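Local coordinates for PKS (Streptomyces albus, PDB 4OQJ), which probably catalyses decarboxylative condensation of carrier-protein-bound acyl units, as a ketosynthase of the "AT-less" oxazolomycin polyketide synthase, at residues S196-H201 with T441-I446; G284-N289 with A310-I315; V468-T473 with R508-R513; R514-T519 with G534-A539. One frame throughout, in Å; residues are numbered along the deposited sequence.

How the contacts relate
Following the chain from the N terminus, helix segment 196-201 comes first and is separated by some 240 residues from strand segment 441-446, which closes contact 1. Nested inside that long loop, contact 2 closes a short one between strand 280-289 and helix 302-316. Strands 280-289 and 441-448 are neighbours in the large ketosynthase sheet, so the two contacts touch and tie helices to it; both also reach the second subunit. Contacts 3 and 4 follow in series, pairing strands 465-471, 512-518 and 536-539 into a small antiparallel sheet. Strand 512-518 serves both, and their centres lie about 14 Å apart, whereas those of contacts 1 and 3 are about 37 Å apart.

Contact 1: S196-H201 with T441-I446; sequences SLVAVH and TNAHVI
Leu197 meets Ala443 methylene to methyl, CB against CB at 3.6 Å, and this is the closest point of the contact. The CA atoms of this pair are also the nearest across the two segments, 6.0 Å apart, consistent with the small alanine letting the helix come close. Next to it, Val198 lies across Thr441 at about a right angle, its CG2 3.9 Å from Thr441 CG2. Thr441 CG2, anti to the backbone N, does the packing, while OG1 bonds Ser186 O of the second subunit. The axes of the two segments cross at 63°, and no hydrogen bond joins them. This is the buried core of the thiolase fold, in which helix 195-209 and its partner helix 376-390 are enclosed between sheet layers; Leu197 and Val200 also pack on Leu381 of the latter. Toward the C-terminal end of the strand segment the fit is looser, though still buried. Leu197 CD2 stands 4.3 Å from Val445 CG2, and Val200 CG1 approaches that same methyl no nearer than 4.5 Å. Val445 also packs on Thr285 of the adjoining strand 280-289.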
loop_
_atom_site.group_PDB
_atom_site.type_symbol
_atom_site.label_atom_id
_atom_site.label_comp_id
_atom_site.label_asym_id
_atom_site.label_seq_id
_atom_site.Cartn_x
_atom_site.Cartn_y
_atom_site.Cartn_z
ATOM N N SER A 196 0.704 0.384 10.772
ATOM C CA SER A 196 1.497 -0.814 11.025
ATOM C C SER A 196 0.839 -2.092 10.582
ATOM O O SER A 196 1.482 -2.935 9.953
ATOM C CB SER A 196 1.819 -0.955 12.527
ATOM O OG SER A 196 2.790 -0.022 12.940
ATOM N N LEU A 197 -0.407 -2.294 10.992
ATOM C CA LEU A 197 -1.094 -3.542 10.672
ATOM C C LEU A 197 -1.589 -3.592 9.234
ATOM O O LEU A 197 -1.679 -4.664 8.654
ATOM C CB LEU A 197 -2.245 -3.760 11.641
ATOM C CG LEU A 197 -1.846 -3.851 13.123
ATOM C CD1 LEU A 197 -3.053 -4.288 13.960
ATOM C CD2 LEU A 197 -0.646 -4.790 13.361
ATOM N N VAL A 198 -1.893 -2.443 8.645
ATOM C CA VAL A 198 -2.164 -2.395 7.207
ATOM C C VAL A 198 -0.917 -2.832 6.427
ATOM O O VAL A 198 -1.022 -3.605 5.478
ATOM C CB VAL A 198 -2.628 -0.991 6.762
ATOM C CG1 VAL A 198 -2.795 -0.915 5.247
ATOM C CG2 VAL A 198 -3.951 -0.627 7.450
ATOM N N ALA A 199 0.269 -2.383 6.841
ATOM C CA ALA A 199 1.490 -2.793 6.163
ATOM C C ALA A 199 1.650 -4.305 6.295
ATOM O O ALA A 199 2.001 -4.993 5.327
ATOM C CB ALA A 199 2.698 -2.070 6.734
ATOM N N VAL A 200 1.374 -4.825 7.494
ATOM C CA VAL A 200 1.424 -6.266 7.717
ATOM C C VAL A 200 0.424 -6.966 6.793
ATOM O O VAL A 200 0.739 -7.980 6.170
ATOM C CB VAL A 200 1.134 -6.619 9.199
ATOM C CG1 VAL A 200 0.871 -8.111 9.376
ATOM C CG2 VAL A 200 2.313 -6.208 10.083
ATOM N N HIS A 201 -0.787 -6.424 6.702
ATOM C CA HIS A 201 -1.805 -7.017 5.840
ATOM C C HIS A 201 -1.337 -7.076 4.388
ATOM O O HIS A 201 -1.457 -8.118 3.722
ATOM C CB HIS A 201 -3.091 -6.227 5.951
ATOM C CG HIS A 201 -4.132 -6.618 4.959
ATOM N ND1 HIS A 201 -4.961 -7.700 5.143
ATOM C CD2 HIS A 201 -4.505 -6.040 3.795
ATOM C CE1 HIS A 201 -5.809 -7.773 4.129
ATOM N NE2 HIS A 201 -5.556 -6.781 3.298
ATOM N N THR A 441 -9.641 3.739 8.742
ATOM C CA THR A 441 -9.166 2.457 8.226
ATOM C C THR A 441 -8.776 1.586 9.417
ATOM O O THR A 441 -7.928 1.962 10.229
ATOM C CB THR A 441 -8.014 2.624 7.234
ATOM O OG1 THR A 441 -8.556 3.089 5.995
ATOM C CG2 THR A 441 -7.296 1.287 6.980
ATOM N N ASN A 442 -9.448 0.436 9.512
ATOM C CA ASN A 442 -9.310 -0.500 10.615
ATOM C C ASN A 442 -8.574 -1.745 10.200
ATOM O O ASN A 442 -8.728 -2.199 9.086
ATOM C CB ASN A 442 -10.680 -0.909 11.132
ATOM C CG ASN A 442 -11.563 0.277 11.437
ATOM O OD1 ASN A 442 -11.164 1.169 12.167
ATOM N ND2 ASN A 442 -12.781 0.292 10.872
ATOM N N ALA A 443 -7.798 -2.313 11.115
ATOM C CA ALA A 443 -7.076 -3.544 10.863
ATOM C C ALA A 443 -7.133 -4.452 12.085
ATOM O O ALA A 443 -7.164 -3.974 13.226
ATOM C CB ALA A 443 -5.649 -3.247 10.504
ATOM N N HIS A 444 -7.171 -5.757 11.840
ATOM C CA HIS A 444 -7.105 -6.755 12.909
ATOM C C HIS A 444 -6.331 -7.956 12.380
ATOM O O HIS A 444 -6.529 -8.386 11.247
ATOM C CB HIS A 444 -8.503 -7.158 13.372
ATOM C CG HIS A 444 -8.529 -7.999 14.620
ATOM N ND1 HIS A 444 -8.469 -7.457 15.890
ATOM C CD2 HIS A 444 -8.630 -9.341 14.788
ATOM C CE1 HIS A 444 -8.551 -8.433 16.784
ATOM N NE2 HIS A 444 -8.660 -9.581 16.142
ATOM N N VAL A 445 -5.428 -8.466 13.203
ATOM C CA VAL A 445 -4.525 -9.554 12.845
ATOM C C VAL A 445 -4.677 -10.696 13.859
ATOM O O VAL A 445 -4.735 -10.462 15.081
ATOM C CB VAL A 445 -3.079 -9.048 12.809
ATOM C CG1 VAL A 445 -2.072 -10.184 12.606
ATOM C CG2 VAL A 445 -2.940 -8.001 11.733
ATOM N N ILE A 446 -4.759 -11.927 13.355
ATOM C CA ILE A 446 -4.864 -13.104 14.210
ATOM C C ILE A 446 -3.504 -13.761 14.256
ATOM O O ILE A 446 -2.921 -14.085 13.212
ATOM C CB ILE A 446 -5.894 -14.124 13.698
ATOM C CG1 ILE A 446 -7.283 -13.470 13.541
ATOM C CG2 ILE A 446 -5.940 -15.352 14.624
ATOM C CD1 ILE A 446 -7.859 -12.882 14.804
#

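Contact 2: G284-N289 with A310-I315; sequences GTAVNN and AEAQEI
Ala286 points its methyl into the helix beside Glu311 and Ala312, where an outer helix of the thiolase fold covers the sheet. Helix 302-316 runs back over strand 280-289, which precedes it in the chain, with segment axes 148° apart and only 6.4 Å between them. Apolar packing carries most of the contact. Ala286 CB lies 3.9 Å from Ala312 CB and 3.7 Å from Glu311 CG, and the extended glutamate chain passes alongside that methyl. Its CG is anti to the backbone N (chi1 -174°), placing it over the alanine. Close backbone approaches add to this: Ala286 CB comes within 3.5 Å of Ala312 N, and Gly284, having no side chain, lets Ile315 CG2 come to 3.7 Å from its CA. Among the polar links, Thr285 OG1, on the other face of the strand, bonds His201 ND1 of helix 195-209. The Glu311 ends are uncertain, because the residue was modelled in two conformers and OE2 lies too close to a water between the segments; in the conformer described, OE1 forms a salt bridge to Arg131 of the second subunit. That water accepts a hydrogen bond from Val287 N at 3.2 Å.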
loop_
_atom_site.group_PDB
_atom_site.type_symbol
_atom_site.label_atom_id
_atom_site.label_comp_id
_atom_site.label_asym_id
_atom_site.label_seq_id
_atom_site.Cartn_x
_atom_site.Cartn_y
_atom_site.Cartn_z
ATOM N N GLY A 284 -4.303 -14.897 9.897
ATOM C CA GLY A 284 -5.151 -14.102 9.035
ATOM C C GLY A 284 -5.131 -12.632 9.412
ATOM O O GLY A 284 -4.735 -12.257 10.525
ATOM N N THR A 285 -5.542 -11.798 8.465
ATOM C CA THR A 285 -5.574 -10.352 8.652
ATOM C C THR A 285 -6.761 -9.790 7.899
ATOM O O THR A 285 -7.213 -10.390 6.930
ATOM C CB THR A 285 -4.298 -9.663 8.131
ATOM O OG1 THR A 285 -4.249 -9.767 6.698
ATOM C CG2 THR A 285 -3.030 -10.284 8.723
ATOM N N ALA A 286 -7.251 -8.635 8.332
ATOM C CA ALA A 286 -8.328 -7.961 7.628
ATOM C C ALA A 286 -8.162 -6.462 7.776
ATOM O O ALA A 286 -7.648 -5.981 8.787
ATOM C CB ALA A 286 -9.685 -8.417 8.149
ATOM N N VAL A 287 -8.566 -5.742 6.734
ATOM C CA VAL A 287 -8.558 -4.295 6.721
ATOM C C VAL A 287 -9.862 -3.819 6.103
ATOM O O VAL A 287 -10.304 -4.376 5.098
ATOM C CB VAL A 287 -7.363 -3.728 5.915
ATOM C CG1 VAL A 287 -7.438 -2.190 5.827
ATOM C CG2 VAL A 287 -6.058 -4.180 6.515
ATOM N N ASN A 288 -10.481 -2.804 6.704
ATOM C CA ASN A 288 -11.642 -2.179 6.118
ATOM C C ASN A 288 -11.613 -0.678 6.416
ATOM O O ASN A 288 -10.636 -0.166 6.980
ATOM C CB ASN A 288 -12.935 -2.851 6.622
ATOM C CG ASN A 288 -13.252 -2.532 8.076
ATOM O OD1 ASN A 288 -12.636 -1.668 8.678
ATOM N ND2 ASN A 288 -14.245 -3.226 8.641
ATOM N N ASN A 289 -12.646 0.031 5.994
ATOM C CA ASN A 289 -12.813 1.425 6.398
ATOM C C ASN A 289 -14.235 1.630 6.872
ATOM O O ASN A 289 -15.172 0.985 6.367
ATOM C CB ASN A 289 -12.472 2.388 5.256
ATOM C CG ASN A 289 -12.449 3.840 5.702
ATOM O OD1 ASN A 289 -13.501 4.491 5.831
ATOM N ND2 ASN A 289 -11.255 4.356 5.953
ATOM N N ALA A 310 -14.337 -9.668 13.017
ATOM C CA ALA A 310 -15.012 -10.854 12.518
ATOM C C ALA A 310 -14.365 -11.326 11.218
ATOM O O ALA A 310 -14.142 -12.518 11.031
ATOM C CB ALA A 310 -16.508 -10.566 12.312
ATOM N N GLU A 311 -14.049 -10.389 10.330
ATOM C CA GLU A 311 -13.481 -10.707 9.018
ATOM C C GLU A 311 -12.128 -11.377 9.168
ATOM O O GLU A 311 -11.803 -12.326 8.463
ATOM C CB GLU A 311 -13.336 -9.442 8.152
ATOM C CG GLU A 311 -12.882 -9.732 6.721
ATOM C CD GLU A 311 -12.675 -8.482 5.858
ATOM O OE1 GLU A 311 -13.164 -7.391 6.209
ATOM O OE2 GLU A 311 -12.019 -8.601 4.810
ATOM N N ALA A 312 -11.327 -10.881 10.098
ATOM C CA ALA A 312 -10.004 -11.477 10.339
ATOM C C ALA A 312 -10.128 -12.911 10.863
ATOM O O ALA A 312 -9.409 -13.810 10.415
ATOM C CB ALA A 312 -9.214 -10.625 11.318
ATOM N N GLN A 313 -11.044 -13.134 11.802
ATOM C CA GLN A 313 -11.239 -14.469 12.349
ATOM C C GLN A 313 -11.734 -15.439 11.274
ATOM O O GLN A 313 -11.298 -16.591 11.220
ATOM C CB GLN A 313 -12.226 -14.437 13.519
ATOM C CG GLN A 313 -11.677 -13.753 14.742
ATOM C CD GLN A 313 -12.674 -13.697 15.882
ATOM O OE1 GLN A 313 -13.833 -14.074 15.729
ATOM N NE2 GLN A 313 -12.224 -13.222 17.033
ATOM N N GLU A 314 -12.638 -14.976 10.420
ATOM C CA GLU A 314 -13.185 -15.826 9.365
ATOM C C GLU A 314 -12.083 -16.226 8.408
ATOM O O GLU A 314 -11.976 -17.378 8.018
ATOM C CB GLU A 314 -14.308 -15.113 8.600
ATOM C CG GLU A 314 -15.603 -14.973 9.365
ATOM C CD GLU A 314 -16.246 -16.314 9.695
ATOM O OE1 GLU A 314 -15.941 -17.322 9.015
ATOM O OE2 GLU A 314 -17.056 -16.355 10.645
ATOM N N ILE A 315 -11.256 -15.257 8.037
ATOM C CA ILE A 315 -10.165 -15.491 7.101
ATOM C C ILE A 315 -9.149 -16.464 7.695
ATOM O O ILE A 315 -8.586 -17.314 6.998
ATOM C CB ILE A 315 -9.484 -14.136 6.725
ATOM C CG1 ILE A 315 -10.027 -13.628 5.395
ATOM C CG2 ILE A 315 -7.966 -14.251 6.674
ATOM C CD1 ILE A 315 -9.540 -14.407 4.190
HETATM O O HOH W 1 -9.738 -7.712 4.569
#

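Contact 3: V468-T473 with R508-R513; sequences VLSANT and RVLPYR
The Tyr512 ring presents its edge to Ala471 O, which lies in the ring plane near the CB end, while Asn472 O approaches obliquely, 3.5 Å from CE1. The tyrosine side chain also touches Pro474 and Pro541. The second flat group, the Arg513 guanidinium, receives Leu510 O at its edge: NE donates to that carbonyl in a bond of 3.0 Å, 9° out of the guanidinium plane. NH1 bonds Trp672 O, and the same residue adds a cation-pi interaction. Between the segments, Ala471 and Tyr512 form an antiparallel hydrogen-bonded pair, with Ala471 N to Tyr512 O at 2.9 Å and Tyr512 N to Ala471 O at 3.1 Å. Ser470 and Arg513 form the adjoining non-hydrogen-bonded pair. The Ser470 hydroxyl sits between its own backbone N and carbonyl carbon (chi1 67°), where OG accepts a 3.0 Å bond from Leu510 N and so ties the loop before strand 512-518 to strand 465-471. A water donates to both Ser470 O and Arg508 O. Leu510 packs on the end of strand 465-471, CB 3.5 Å from Ala471 O and CD1 against Ala471 CA. Thr473 N-caps helix 474-490 through Ala476 N, Ser470 rests on Trp672 of helix 660-673, and strand 512-518 continues to pair with strand 536-539.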
loop_
_atom_site.group_PDB
_atom_site.type_symbol
_atom_site.label_atom_id
_atom_site.label_comp_id
_atom_site.label_asym_id
_atom_site.label_seq_id
_atom_site.Cartn_x
_atom_site.Cartn_y
_atom_site.Cartn_z
ATOM N N VAL A 468 32.351 -16.587 12.585
ATOM C CA VAL A 468 32.879 -15.412 11.898
ATOM C C VAL A 468 32.068 -14.161 12.264
ATOM O O VAL A 468 30.847 -14.210 12.421
ATOM C CB VAL A 468 32.922 -15.628 10.367
ATOM C CG1 VAL A 468 33.879 -16.775 10.027
ATOM C CG2 VAL A 468 31.531 -15.881 9.803
ATOM N N LEU A 469 32.783 -13.061 12.478
ATOM C CA LEU A 469 32.181 -11.775 12.814
ATOM C C LEU A 469 32.790 -10.727 11.910
ATOM O O LEU A 469 33.979 -10.800 11.585
ATOM C CB LEU A 469 32.436 -11.399 14.279
ATOM C CG LEU A 469 31.590 -12.029 15.386
ATOM C CD1 LEU A 469 31.885 -13.500 15.540
ATOM C CD2 LEU A 469 31.870 -11.313 16.697
ATOM N N SER A 470 31.988 -9.754 11.491
ATOM C CA SER A 470 32.532 -8.626 10.738
ATOM C C SER A 470 31.727 -7.364 11.008
ATOM O O SER A 470 30.524 -7.413 11.275
ATOM C CB SER A 470 32.588 -8.935 9.231
ATOM O OG SER A 470 31.306 -9.071 8.639
ATOM N N ALA A 471 32.425 -6.238 10.968
ATOM C CA ALA A 471 31.829 -4.941 11.223
ATOM C C ALA A 471 32.522 -3.901 10.353
ATOM O O ALA A 471 33.541 -4.185 9.724
ATOM C CB ALA A 471 31.936 -4.582 12.693
ATOM N N ASN A 472 31.958 -2.700 10.320
ATOM C CA ASN A 472 32.448 -1.654 9.434
ATOM C C ASN A 472 33.515 -0.785 10.102
ATOM O O ASN A 472 34.098 0.075 9.452
ATOM C CB ASN A 472 31.292 -0.774 8.959
ATOM C CG ASN A 472 31.625 -0.035 7.689
ATOM O OD1 ASN A 472 32.158 -0.616 6.743
ATOM N ND2 ASN A 472 31.327 1.248 7.660
ATOM N N THR A 473 33.747 -1.018 11.395
ATOM C CA THR A 473 34.807 -0.354 12.149
ATOM C C THR A 473 35.365 -1.308 13.207
ATOM O O THR A 473 34.678 -2.228 13.640
ATOM C CB THR A 473 34.320 0.930 12.885
ATOM O OG1 THR A 473 33.547 0.558 14.028
ATOM C CG2 THR A 473 33.505 1.846 11.967
ATOM N N ARG A 508 25.825 -9.195 7.347
ATOM C CA ARG A 508 26.470 -8.495 6.244
ATOM C C ARG A 508 27.987 -8.757 6.259
ATOM O O ARG A 508 28.600 -8.770 7.317
ATOM C CB ARG A 508 26.200 -6.998 6.321
ATOM C CG ARG A 508 26.753 -6.243 5.124
ATOM C CD ARG A 508 26.304 -4.804 5.111
ATOM N NE ARG A 508 24.927 -4.663 4.636
ATOM C CZ ARG A 508 24.399 -3.509 4.250
ATOM N NH1 ARG A 508 25.120 -2.396 4.290
ATOM N NH2 ARG A 508 23.155 -3.468 3.816
ATOM N N VAL A 509 28.574 -8.952 5.083
ATOM C CA VAL A 509 30.017 -9.201 4.956
ATOM C C VAL A 509 30.738 -7.871 4.955
ATOM O O VAL A 509 30.615 -7.104 3.995
ATOM C CB VAL A 509 30.357 -9.960 3.649
ATOM C CG1 VAL A 509 31.863 -10.196 3.532
ATOM C CG2 VAL A 509 29.608 -11.260 3.597
ATOM N N LEU A 510 31.477 -7.585 6.016
ATOM C CA LEU A 510 32.066 -6.260 6.195
ATOM C C LEU A 510 33.588 -6.367 6.376
ATOM O O LEU A 510 34.107 -7.470 6.538
ATOM C CB LEU A 510 31.393 -5.555 7.377
ATOM C CG LEU A 510 29.913 -5.203 7.151
ATOM C CD1 LEU A 510 29.224 -4.819 8.454
ATOM C CD2 LEU A 510 29.793 -4.063 6.161
ATOM N N PRO A 511 34.306 -5.225 6.325
ATOM C CA PRO A 511 35.773 -5.260 6.155
ATOM C C PRO A 511 36.622 -5.613 7.377
ATOM O O PRO A 511 37.691 -6.205 7.210
ATOM C CB PRO A 511 36.108 -3.823 5.718
ATOM C CG PRO A 511 34.824 -3.238 5.252
ATOM C CD PRO A 511 33.768 -3.874 6.087
ATOM N N TYR A 512 36.209 -5.205 8.571
ATOM C CA TYR A 512 36.956 -5.570 9.779
ATOM C C TYR A 512 36.422 -6.897 10.279
ATOM O O TYR A 512 35.255 -6.999 10.662
ATOM C CB TYR A 512 36.847 -4.463 10.825
ATOM C CG TYR A 512 37.475 -3.198 10.308
ATOM C CD1 TYR A 512 36.732 -2.286 9.567
ATOM C CD2 TYR A 512 38.829 -2.943 10.503
ATOM C CE1 TYR A 512 37.309 -1.143 9.068
ATOM C CE2 TYR A 512 39.415 -1.798 10.008
ATOM C CZ TYR A 512 38.658 -0.908 9.287
ATOM O OH TYR A 512 39.228 0.233 8.789
ATOM N N ARG A 513 37.278 -7.910 10.272
ATOM C CA ARG A 513 36.828 -9.277 10.457
ATOM C C ARG A 513 37.493 -9.993 11.618
ATOM O O ARG A 513 38.625 -9.680 12.016
ATOM C CB ARG A 513 37.067 -10.068 9.169
ATOM C CG ARG A 513 36.367 -9.455 7.972
ATOM C CD ARG A 513 36.460 -10.335 6.734
ATOM N NE ARG A 513 35.773 -9.723 5.595
ATOM C CZ ARG A 513 35.736 -10.241 4.365
ATOM N NH1 ARG A 513 36.357 -11.379 4.091
ATOM N NH2 ARG A 513 35.072 -9.616 3.404
HETATM O O HOH W 2 28.187 -8.202 9.964
#

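Contact 4: R514-T519 with G534-A539; sequences RALVAT and GRVMTA
Arg514 and Thr538 lie side by side and point the same way, so that the arginine's edge meets the threonine hydroxyl. NE donates to Thr538 OG1 at 2.8 Å in a nearly straight bond (166°), with OG1 only 2° out of the guanidinium plane; NH2 adds a weak second bond to the same oxygen. Arg514 CG is anti to the backbone N (chi1 -176°). Its CD packs 3.5 Å from Val536 CG1 where the two side chains cross obliquely, and the bend at chi3 then sets NE beside Thr538 OG1. NH1 of the arginine forms a salt bridge with Asp478 of helix 474-490. These side chains lie on one face of a three-stranded antiparallel sheet, in which strand 512-518 is central and strand 536-539 an outer strand, consistent with the linker domain that follows the ketosynthase in modular polyketide synthases. Ala515 and Met537 form a hydrogen-bonded pair between these two strands, with both backbone N-O distances 2.8 Å. On their face the selenomethionine curls back, its CE 4.1 Å from Ala515 CB. Across on the Arg514 face, Leu516 crosses Arg535 obliquely, CD1 lying 3.8 Å from Arg535 CB. Arg535 then bends at chi3: NH2 donates to Val517 O at 2.9 Å, NE reaches that carbonyl through a water, and NH1 forms a salt bridge with Asp523 of helix 521-530. A second water accepts from Val517 N and donates to Arg535 O.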
loop_
_atom_site.group_PDB
_atom_site.type_symbol
_atom_site.label_atom_id
_atom_site.label_comp_id
_atom_site.label_asym_id
_atom_site.label_seq_id
_atom_site.Cartn_x
_atom_site.Cartn_y
_atom_site.Cartn_z
ATOM N N ARG A 514 36.776 -10.981 12.146
ATOM C CA ARG A 514 37.266 -11.776 13.263
ATOM C C ARG A 514 36.734 -13.178 13.135
ATOM O O ARG A 514 35.630 -13.382 12.625
ATOM C CB ARG A 514 36.845 -11.171 14.599
ATOM C CG ARG A 514 37.404 -11.901 15.826
ATOM C CD ARG A 514 37.263 -11.025 17.042
ATOM N NE ARG A 514 38.307 -10.006 17.081
ATOM C CZ ARG A 514 38.176 -8.804 17.638
ATOM N NH1 ARG A 514 37.031 -8.446 18.197
ATOM N NH2 ARG A 514 39.201 -7.950 17.627
ATOM N N ALA A 515 37.521 -14.154 13.566
ATOM C CA ALA A 515 37.064 -15.537 13.516
ATOM C C ALA A 515 37.706 -16.388 14.597
ATOM O O ALA A 515 38.791 -16.091 15.101
ATOM C CB ALA A 515 37.331 -16.144 12.143
ATOM N N LEU A 516 37.009 -17.460 14.934
ATOM C CA LEU A 516 37.396 -18.321 16.038
ATOM C C LEU A 516 36.902 -19.719 15.768
ATOM O O LEU A 516 35.740 -19.909 15.437
ATOM C CB LEU A 516 36.807 -17.815 17.355
ATOM C CG LEU A 516 36.877 -18.799 18.518
ATOM C CD1 LEU A 516 38.309 -18.911 18.972
ATOM C CD2 LEU A 516 35.960 -18.384 19.653
ATOM N N VAL A 517 37.774 -20.705 15.924
ATOM C CA VAL A 517 37.349 -22.096 15.881
ATOM C C VAL A 517 37.000 -22.524 17.308
ATOM O O VAL A 517 37.840 -22.448 18.199
ATOM C CB VAL A 517 38.453 -23.031 15.318
ATOM C CG1 VAL A 517 37.970 -24.469 15.294
ATOM C CG2 VAL A 517 38.892 -22.586 13.926
ATOM N N ALA A 518 35.787 -23.007 17.518
ATOM C CA ALA A 518 35.348 -23.337 18.864
ATOM C C ALA A 518 34.779 -24.733 18.901
ATOM O O ALA A 518 34.278 -25.241 17.899
ATOM C CB ALA A 518 34.308 -22.325 19.351
ATOM N N THR A 519 34.855 -25.343 20.077
ATOM C CA THR A 519 34.394 -26.707 20.274
ATOM C C THR A 519 32.990 -26.746 20.880
ATOM O O THR A 519 32.313 -27.774 20.843
ATOM C CB THR A 519 35.373 -27.446 21.176
ATOM O OG1 THR A 519 35.522 -26.702 22.391
ATOM C CG2 THR A 519 36.724 -27.539 20.498
ATOM N N GLY A 534 45.968 -16.290 20.135
ATOM C CA GLY A 534 46.279 -17.689 19.929
ATOM C C GLY A 534 45.128 -18.440 19.294
ATOM O O GLY A 534 45.343 -19.426 18.590
ATOM N N ARG A 535 43.906 -17.963 19.536
ATOM C CA ARG A 535 42.706 -18.634 19.059
ATOM C C ARG A 535 41.839 -17.697 18.231
ATOM O O ARG A 535 41.262 -18.108 17.230
ATOM C CB ARG A 535 41.870 -19.163 20.222
ATOM C CG ARG A 535 42.547 -20.199 21.090
ATOM C CD ARG A 535 41.524 -20.784 22.036
ATOM N NE ARG A 535 40.467 -21.450 21.283
ATOM C CZ ARG A 535 39.392 -22.003 21.828
ATOM N NH1 ARG A 535 39.209 -21.960 23.145
ATOM N NH2 ARG A 535 38.497 -22.595 21.050
ATOM N N VAL A 536 41.739 -16.450 18.681
ATOM C CA VAL A 536 40.905 -15.449 18.028
ATOM C C VAL A 536 41.721 -14.730 16.955
ATOM O O VAL A 536 42.741 -14.106 17.236
ATOM C CB VAL A 536 40.339 -14.444 19.050
ATOM C CG1 VAL A 536 39.675 -13.250 18.357
ATOM C CG2 VAL A 536 39.347 -15.143 19.960
HETATM N N MSE A 537 41.257 -14.846 15.719
HETATM C CA MSE A 537 41.930 -14.266 14.573
HETATM C C MSE A 537 41.226 -12.987 14.196
HETATM O O MSE A 537 40.003 -12.967 14.081
HETATM C CB MSE A 537 41.922 -15.244 13.395
HETATM C CG MSE A 537 42.506 -16.625 13.741
HETATM SE SE MSE A 537 42.232 -17.977 12.351
HETATM C CE MSE A 537 40.495 -18.631 12.889
ATOM N N THR A 538 41.994 -11.923 14.011
ATOM C CA THR A 538 41.435 -10.630 13.619
ATOM C C THR A 538 42.242 -10.044 12.481
ATOM O O THR A 538 43.469 -10.067 12.516
ATOM C CB THR A 538 41.446 -9.622 14.784
ATOM O OG1 THR A 538 40.847 -10.207 15.946
ATOM C CG2 THR A 538 40.702 -8.360 14.409
ATOM N N ALA A 539 41.560 -9.494 11.490
ATOM C CA ALA A 539 42.227 -8.849 10.374
ATOM C C ALA A 539 41.289 -7.846 9.742
ATOM O O ALA A 539 40.063 -7.918 9.929
ATOM C CB ALA A 539 42.683 -9.884 9.355
HETATM O O HOH W 3 40.558 -20.410 16.397
HETATM O O HOH W 4 40.734 -22.070 18.540
#